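Local coordinates for NtrC family transcriptional regulator (Clostridium acetobutylicum ATCC 824, PDB 2Q5C), which probably regulates transcription as an NtrC-type, ATP-dependent DNA-binding activator, of which this chain is the N-terminal PrpR_N-type part, ahead of the PAS and AAA domains, at residues Q12-N15 and L16-L19; L38-A41 and S42-F46; F125-E128 and D129-T132. One frame throughout, in Å; residues are numbered along the deposited sequence.

All three contacts are local, near the start of a helix. Contacts 1 and 2 belong to helices 14-27 and 38-48, which cover opposite faces of the first parallel sheet. Contact 3 leads from strand 119-125 of the second sheet toward helix 131-140. L16 and L17, A41 and A45, and F125 and I131 are buried; E14, N15, R40, K43 and D129 lie on the surface. An asparagine caps the helix in contact 1, a serine bonds back to its helix in contact 2, and a glutamate holds the loop in contact 3. Contacts 2 and 3 touch: T39 OG1 probably hydrogen-bonds E128 OE1, and L38 packs on I131. Contact 1 touches neither.

Contact 1 of 3, residues Q12-N15 and L16-L19; sequences QNEN and LLNL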
loop_
_atom_site.group_PDB
_atom_site.type_symbol
_atom_site.label_atom_id
_atom_site.label_comp_id
_atom_site.label_asym_id
_atom_site.label_seq_id
_atom_site.Cartn_x
_atom_site.Cartn_y
_atom_site.Cartn_z
ATOM N N GLN A 12 5.001 -2.859 -4.130
ATOM C CA GLN A 12 6.161 -3.600 -3.623
ATOM C C GLN A 12 5.739 -4.951 -3.051
ATOM O O GLN A 12 6.584 -5.676 -2.507
ATOM C CB GLN A 12 6.891 -2.792 -2.556
ATOM C CG GLN A 12 7.476 -1.504 -3.062
ATOM C CD GLN A 12 8.234 -0.802 -1.984
ATOM O OE1 GLN A 12 7.645 -0.247 -1.039
ATOM N NE2 GLN A 12 9.541 -0.845 -2.088
ATOM N N ASN A 13 4.464 -5.301 -3.188
ATOM C CA ASN A 13 3.914 -6.512 -2.584
ATOM C C ASN A 13 4.059 -7.656 -3.587
ATOM O O ASN A 13 3.364 -7.685 -4.609
ATOM C CB ASN A 13 2.449 -6.269 -2.227
ATOM C CG ASN A 13 1.903 -7.294 -1.293
ATOM O OD1 ASN A 13 1.547 -8.387 -1.711
ATOM N ND2 ASN A 13 1.841 -6.949 0.010
ATOM N N GLU A 14 4.962 -8.590 -3.302
ATOM C CA GLU A 14 5.243 -9.691 -4.222
ATOM C C GLU A 14 4.021 -10.548 -4.507
ATOM O O GLU A 14 3.844 -11.028 -5.633
ATOM C CB GLU A 14 6.406 -10.554 -3.720
ATOM C CG GLU A 14 7.732 -9.792 -3.612
ATOM C CD GLU A 14 8.221 -9.189 -4.941
ATOM O OE1 GLU A 14 8.116 -9.860 -5.997
ATOM O OE2 GLU A 14 8.726 -8.037 -4.938
ATOM N N ASN A 15 3.161 -10.735 -3.510
ATOM C CA ASN A 15 1.984 -11.581 -3.717
ATOM C C ASN A 15 1.030 -10.954 -4.724
ATOM O O ASN A 15 0.521 -11.636 -5.626
ATOM C CB ASN A 15 1.269 -11.852 -2.398
ATOM C CG ASN A 15 1.971 -12.915 -1.575
ATOM O OD1 ASN A 15 2.935 -13.554 -2.030
ATOM N ND2 ASN A 15 1.491 -13.116 -0.351
ATOM N N LEU A 16 0.820 -9.644 -4.594
ATOM C CA LEU A 16 -0.006 -8.909 -5.553
ATOM C C LEU A 16 0.610 -8.915 -6.914
ATOM O O LEU A 16 -0.093 -9.114 -7.896
ATOM C CB LEU A 16 -0.263 -7.455 -5.138
ATOM C CG LEU A 16 -1.129 -7.136 -3.919
ATOM C CD1 LEU A 16 -1.264 -5.630 -3.764
ATOM C CD2 LEU A 16 -2.486 -7.783 -4.082
ATOM N N LEU A 17 1.926 -8.692 -6.977
ATOM C CA LEU A 17 2.599 -8.636 -8.269
ATOM C C LEU A 17 2.522 -9.963 -8.995
ATOM O O LEU A 17 2.351 -9.984 -10.202
ATOM C CB LEU A 17 4.061 -8.179 -8.136
ATOM C CG LEU A 17 4.236 -6.728 -7.624
ATOM C CD1 LEU A 17 5.658 -6.465 -7.112
ATOM C CD2 LEU A 17 3.859 -5.711 -8.712
ATOM N N ASN A 18 2.616 -11.078 -8.267
ATOM C CA ASN A 18 2.516 -12.375 -8.932
ATOM C C ASN A 18 1.081 -12.788 -9.270
ATOM O O ASN A 18 0.843 -13.536 -10.221
ATOM C CB ASN A 18 3.194 -13.469 -8.110
ATOM C CG ASN A 18 4.675 -13.233 -7.929
ATOM O OD1 ASN A 18 5.211 -13.420 -6.831
ATOM N ND2 ASN A 18 5.354 -12.834 -9.003
ATOM N N LEU A 19 0.115 -12.309 -8.496
ATOM C CA LEU A 19 -1.280 -12.591 -8.783
ATOM C C LEU A 19 -1.801 -11.816 -10.024
ATOM O O LEU A 19 -2.627 -12.308 -10.791
ATOM C CB LEU A 19 -2.127 -12.237 -7.557
ATOM C CG LEU A 19 -3.646 -12.344 -7.694
ATOM C CD1 LEU A 19 -4.079 -13.799 -8.037
ATOM C CD2 LEU A 19 -4.294 -11.894 -6.397
#
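N13 meets L16 at the start of helix 14-27, and its side chain is the N-cap. N13 CB is 4.1 Å from both L16 CG and L16 CD1. The next atom, N13 CG, is 4.0 Å from L16 CG. At the tip the amide divides its work. N13 OD1 accepts from L16 N at 3.2 Å, and L16 N lies in the carbonyl plane, on a lone pair. The bond is fairly straight, with an N-H...O angle of 159°. N13 ND2 turns the other way and makes a weak hydrogen bond to N167 OD1. The first torsion explains this reach: CG stands opposite the backbone N (chi1 -165°), which lays the amide alongside the first turn.

The backbone carbonyl of the same residue is used as well. N13 O takes the L17 N-H at 2.9 Å, the first regular bond of the helix. L17 CG also sits 3.3 Å from N13 O, and L17 CD1 follows close by. The side chain of L17 therefore lies against this carbonyl before it runs on to L9 of strand 6-11 and T33 of strand 30-35. The helical bonds then continue, from N18 N to E14 O at 2.9 Å and from L19 N to N15 O at 3.0 Å. E14 and N15 point outward on the exposed side. L16 is buried and also packs on L173 of helix 170-187.

Just before the cap, Q12 OE1 bonds T151 OG1 and a glycerol, probably from the crystallisation liquor. This is an asparagine N-cap, at the turn from strand 6-11 into the helix of a beta-alpha-beta unit.

Contact 2 of 3, residues L38-A41 and S42-F46; sequences LTRA and SKIAF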
loop_
_atom_site.group_PDB
_atom_site.type_symbol
_atom_site.label_atom_id
_atom_site.label_comp_id
_atom_site.label_asym_id
_atom_site.label_seq_id
_atom_site.Cartn_x
_atom_site.Cartn_y
_atom_site.Cartn_z
ATOM N N LEU A 38 5.817 5.361 -3.775
ATOM C CA LEU A 38 5.962 6.794 -3.503
ATOM C C LEU A 38 6.532 7.587 -4.684
ATOM O O LEU A 38 6.054 7.418 -5.820
ATOM C CB LEU A 38 6.735 7.007 -2.208
ATOM C CG LEU A 38 6.129 6.280 -0.991
ATOM C CD1 LEU A 38 6.968 6.565 0.256
ATOM C CD2 LEU A 38 4.680 6.619 -0.740
ATOM N N THR A 39 7.518 8.457 -4.462
ATOM C CA THR A 39 8.004 9.303 -5.579
ATOM C C THR A 39 8.560 8.478 -6.734
ATOM O O THR A 39 8.266 8.747 -7.911
ATOM C CB THR A 39 9.020 10.352 -5.084
ATOM O OG1 THR A 39 8.368 11.183 -4.125
ATOM C CG2 THR A 39 9.544 11.205 -6.249
ATOM N N ARG A 40 9.340 7.444 -6.440
ATOM C CA ARG A 40 9.882 6.611 -7.512
ATOM C C ARG A 40 8.760 5.945 -8.328
ATOM O O ARG A 40 8.855 5.871 -9.562
ATOM C CB ARG A 40 10.807 5.560 -6.909
ATOM C CG ARG A 40 11.360 4.628 -7.917
ATOM C CD ARG A 40 12.588 3.923 -7.399
ATOM N NE ARG A 40 13.042 2.951 -8.393
ATOM C CZ ARG A 40 12.570 1.713 -8.487
ATOM N NH1 ARG A 40 11.637 1.290 -7.637
ATOM N NH2 ARG A 40 13.026 0.898 -9.430
ATOM N N ALA A 41 7.697 5.482 -7.652
ATOM C CA ALA A 41 6.523 4.950 -8.348
ATOM C C ALA A 41 5.870 5.975 -9.244
ATOM O O ALA A 41 5.453 5.626 -10.345
ATOM C CB ALA A 41 5.505 4.380 -7.353
ATOM N N SER A 42 5.829 7.238 -8.800
ATOM C CA SER A 42 5.203 8.283 -9.627
ATOM C C SER A 42 6.037 8.548 -10.889
ATOM O O SER A 42 5.463 8.785 -11.953
ATOM C CB SER A 42 4.975 9.556 -8.803
ATOM O OG SER A 42 6.157 10.265 -8.566
ATOM N N LYS A 43 7.356 8.450 -10.805
ATOM C CA LYS A 43 8.202 8.608 -12.004
ATOM C C LYS A 43 7.964 7.469 -13.007
ATOM O O LYS A 43 7.848 7.676 -14.218
ATOM C CB LYS A 43 9.679 8.697 -11.622
ATOM C CG LYS A 43 10.587 8.819 -12.851
ATOM C CD LYS A 43 12.021 9.067 -12.448
ATOM C CE LYS A 43 12.926 9.200 -13.694
ATOM N NZ LYS A 43 14.325 9.621 -13.280
ATOM N N ILE A 44 7.862 6.247 -12.500
ATOM C CA ILE A 44 7.583 5.101 -13.371
ATOM C C ILE A 44 6.177 5.230 -13.982
ATOM O O ILE A 44 5.999 5.000 -15.194
ATOM C CB ILE A 44 7.738 3.789 -12.574
ATOM C CG1 ILE A 44 9.204 3.540 -12.240
ATOM C CG2 ILE A 44 7.149 2.597 -13.350
ATOM C CD1 ILE A 44 9.398 2.534 -11.089
ATOM N N ALA A 45 5.181 5.616 -13.184
ATOM C CA ALA A 45 3.831 5.841 -13.696
ATOM C C ALA A 45 3.808 6.926 -14.781
ATOM O O ALA A 45 3.166 6.754 -15.818
ATOM C CB ALA A 45 2.900 6.203 -12.583
ATOM N N PHE A 46 4.523 8.008 -14.537
ATOM C CA PHE A 46 4.572 9.097 -15.500
ATOM C C PHE A 46 5.149 8.583 -16.819
ATOM O O PHE A 46 4.643 8.904 -17.900
ATOM C CB PHE A 46 5.411 10.250 -14.939
ATOM C CG PHE A 46 5.368 11.472 -15.789
ATOM C CD1 PHE A 46 4.421 12.453 -15.535
ATOM C CD2 PHE A 46 6.230 11.602 -16.879
ATOM C CE1 PHE A 46 4.358 13.612 -16.365
ATOM C CE2 PHE A 46 6.176 12.734 -17.711
ATOM C CZ PHE A 46 5.228 13.721 -17.452
#
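S42 and T39 meet within one turn of helix 38-48. This helix follows strand 30-35 in the first half of the chain, an alpha/beta unit with a four-stranded parallel sheet of order 2-1-3-4, as in Rossmann-like folds. S42, A41 and R40 carry most of the contact.

S42 bonds twice to the turn before it. Its backbone N donates to L38 O at 3.0 Å. Its hydroxyl donates to T39 O at 2.7 Å. The OG sits between the backbone N and the carbonyl carbon (chi1 75°), and this folds it back onto the helix. T39 O thus has two donors, because K43 N also reaches it at 3.0 Å. The two come differently: K43 N lies nearly along the C=O axis, while S42 OG approaches at a C=O...donor angle of 123°. A serine bonded back in this way spends its hydroxyl hydrogen within its own helix. The S42 side chain also touches S68.

A41 faces the protein. Its methyl packs against I10 of strand 6-11 and T61 of helix 59-66. Its carbonyl takes the A45 N-H at 2.9 Å, and A45 CB is 3.4 Å from the same A41 O. A45 continues the small-residue side of the helix toward I65. Two alanines one turn apart, A41 and A45, both meet I10 of the sheet.

R40 leaves on another side. Its chain is extended from CG to NE, and its NH1 bonds T35 O at the end of strand 30-35. R40 O accepts from I44 N in the regular helical pattern. The two side chains of this pair also meet further out. I44 CD1 reaches back along the helix and lies over the centre of one face of the R40 guanidinium, with I44 CD1 4.2 Å from R40 CZ.

Contact 3 of 3, residues F125-E128 and D129-T132; sequences FSSE and DEIT. With SO4 (sulfate ion), chain E.
E130 reaches back to S126, and this is the tight side of the contact. Its chain is extended beyond CG, and E130 OE1 accepts from S126 N at 2.9 Å. The N-H...O line is nearly straight at 171°. The donor comes from above the carboxylate plane, 39° out of it. F125 CB is close to the same oxygen. The glutamate thus spans the loop ahead of the helix.

Two backbone bonds wind the loop up. E130 N donates to S127 O at 3.1 Å, and I131 N donates to E128 O at 3.2 Å. Both run from residue i+3 back to i, as in 3-10-like turns leading into a helix, and each donor stands well above the plane of its carbonyl. The apolar side is formed by F125 and I131. F125 CE1 is 3.9 Å from I131 CD1, and the two side chains cross at a slant. S127 O lies at the edge of the F125 ring, in its plane.

The other side is looser and wetter. E128 O also takes a hydrogen from a water at 2.8 Å, and that water accepts from T132 N at 3.1 Å. The water bridges a pair that a regular helical turn would join directly. At D129 the backbone N donates to sulfate O3 at 2.9 Å. The ion is probably from the crystallisation liquor, and Y64 OH bonds it too.

F125 ends strand 119-125, which pairs with strand 96-102, and its ring meets Y102 edge-to-face. F125 and I131 also pack on V152 of helix 150-158. On the side of the first sheet, E128 N bonds Y64 OH of helix 59-66, and E128 and I131 touch L38 of helix 38-48, so the loop sits between the two halves of the chain.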
loop_
_atom_site.group_PDB
_atom_site.type_symbol
_atom_site.label_atom_id
_atom_site.label_comp_id
_atom_site.label_asym_id
_atom_site.label_seq_id
_atom_site.Cartn_x
_atom_site.Cartn_y
_atom_site.Cartn_z
ATOM N N PHE A 125 1.587 10.105 8.881
ATOM C CA PHE A 125 2.527 10.808 8.009
ATOM C C PHE A 125 1.785 11.241 6.755
ATOM O O PHE A 125 0.782 10.627 6.382
ATOM C CB PHE A 125 3.805 10.007 7.699
ATOM C CG PHE A 125 3.629 8.886 6.682
ATOM C CD1 PHE A 125 4.125 9.005 5.382
ATOM C CD2 PHE A 125 2.997 7.699 7.041
ATOM C CE1 PHE A 125 3.979 7.965 4.455
ATOM C CE2 PHE A 125 2.833 6.649 6.096
ATOM C CZ PHE A 125 3.316 6.785 4.820
ATOM N N SER A 126 2.245 12.333 6.152
ATOM C CA SER A 126 1.584 12.895 4.972
ATOM C C SER A 126 2.471 12.986 3.753
ATOM O O SER A 126 1.990 13.360 2.671
ATOM C CB SER A 126 1.005 14.280 5.284
ATOM O OG SER A 126 -0.155 14.143 6.087
ATOM N N SER A 127 3.751 12.662 3.906
ATOM C CA SER A 127 4.688 12.718 2.794
ATOM C C SER A 127 5.836 11.753 2.996
ATOM O O SER A 127 6.195 11.419 4.134
ATOM C CB SER A 127 5.230 14.143 2.619
ATOM O OG SER A 127 6.083 14.476 3.695
ATOM N N GLU A 128 6.420 11.324 1.883
ATOM C CA GLU A 128 7.583 10.446 1.877
ATOM C C GLU A 128 8.731 11.004 2.701
ATOM O O GLU A 128 9.454 10.247 3.360
ATOM C CB GLU A 128 8.041 10.237 0.418
ATOM C CG GLU A 128 9.292 9.419 0.240
ATOM C CD GLU A 128 9.527 8.999 -1.185
ATOM O OE1 GLU A 128 8.800 9.481 -2.078
ATOM O OE2 GLU A 128 10.426 8.163 -1.400
ATOM N N ASP A 129 8.889 12.329 2.665
ATOM C CA ASP A 129 10.014 12.962 3.349
ATOM C C ASP A 129 9.931 12.939 4.882
ATOM O O ASP A 129 10.899 13.300 5.558
ATOM C CB ASP A 129 10.207 14.387 2.833
ATOM C CG ASP A 129 10.739 14.422 1.407
ATOM O OD1 ASP A 129 11.337 13.413 0.935
ATOM O OD2 ASP A 129 10.566 15.489 0.762
ATOM N N GLU A 130 8.802 12.488 5.414
ATOM C CA GLU A 130 8.586 12.420 6.864
ATOM C C GLU A 130 9.000 11.069 7.432
ATOM O O GLU A 130 9.118 10.909 8.661
ATOM C CB GLU A 130 7.130 12.692 7.204
ATOM C CG GLU A 130 6.764 14.163 7.009
ATOM C CD GLU A 130 5.293 14.461 7.118
ATOM O OE1 GLU A 130 4.493 13.565 7.448
ATOM O OE2 GLU A 130 4.916 15.629 6.858
ATOM N N ILE A 131 9.197 10.085 6.570
ATOM C CA ILE A 131 9.316 8.688 7.043
ATOM C C ILE A 131 10.505 8.432 7.960
ATOM O O ILE A 131 10.342 7.867 9.048
ATOM C CB ILE A 131 9.239 7.670 5.882
ATOM C CG1 ILE A 131 7.832 7.711 5.285
ATOM C CG2 ILE A 131 9.591 6.236 6.382
ATOM C CD1 ILE A 131 7.661 6.930 3.949
ATOM N N THR A 132 11.688 8.881 7.569
ATOM C CA THR A 132 12.890 8.605 8.367
ATOM C C THR A 132 12.756 9.251 9.739
ATOM O O THR A 132 13.096 8.634 10.757
ATOM C CB THR A 132 14.167 9.074 7.675
ATOM O OG1 THR A 132 14.027 10.455 7.327
ATOM C CG2 THR A 132 14.414 8.249 6.412
HETATM S S SO4 E . 7.687 14.558 -0.844
HETATM O O1 SO4 E . 7.940 15.957 -0.504
HETATM O O2 SO4 E . 8.509 14.119 -1.971
HETATM O O3 SO4 E . 8.037 13.777 0.340
HETATM O O4 SO4 E . 6.279 14.415 -1.199
HETATM O O HOH W 1 11.880 9.884 4.629
#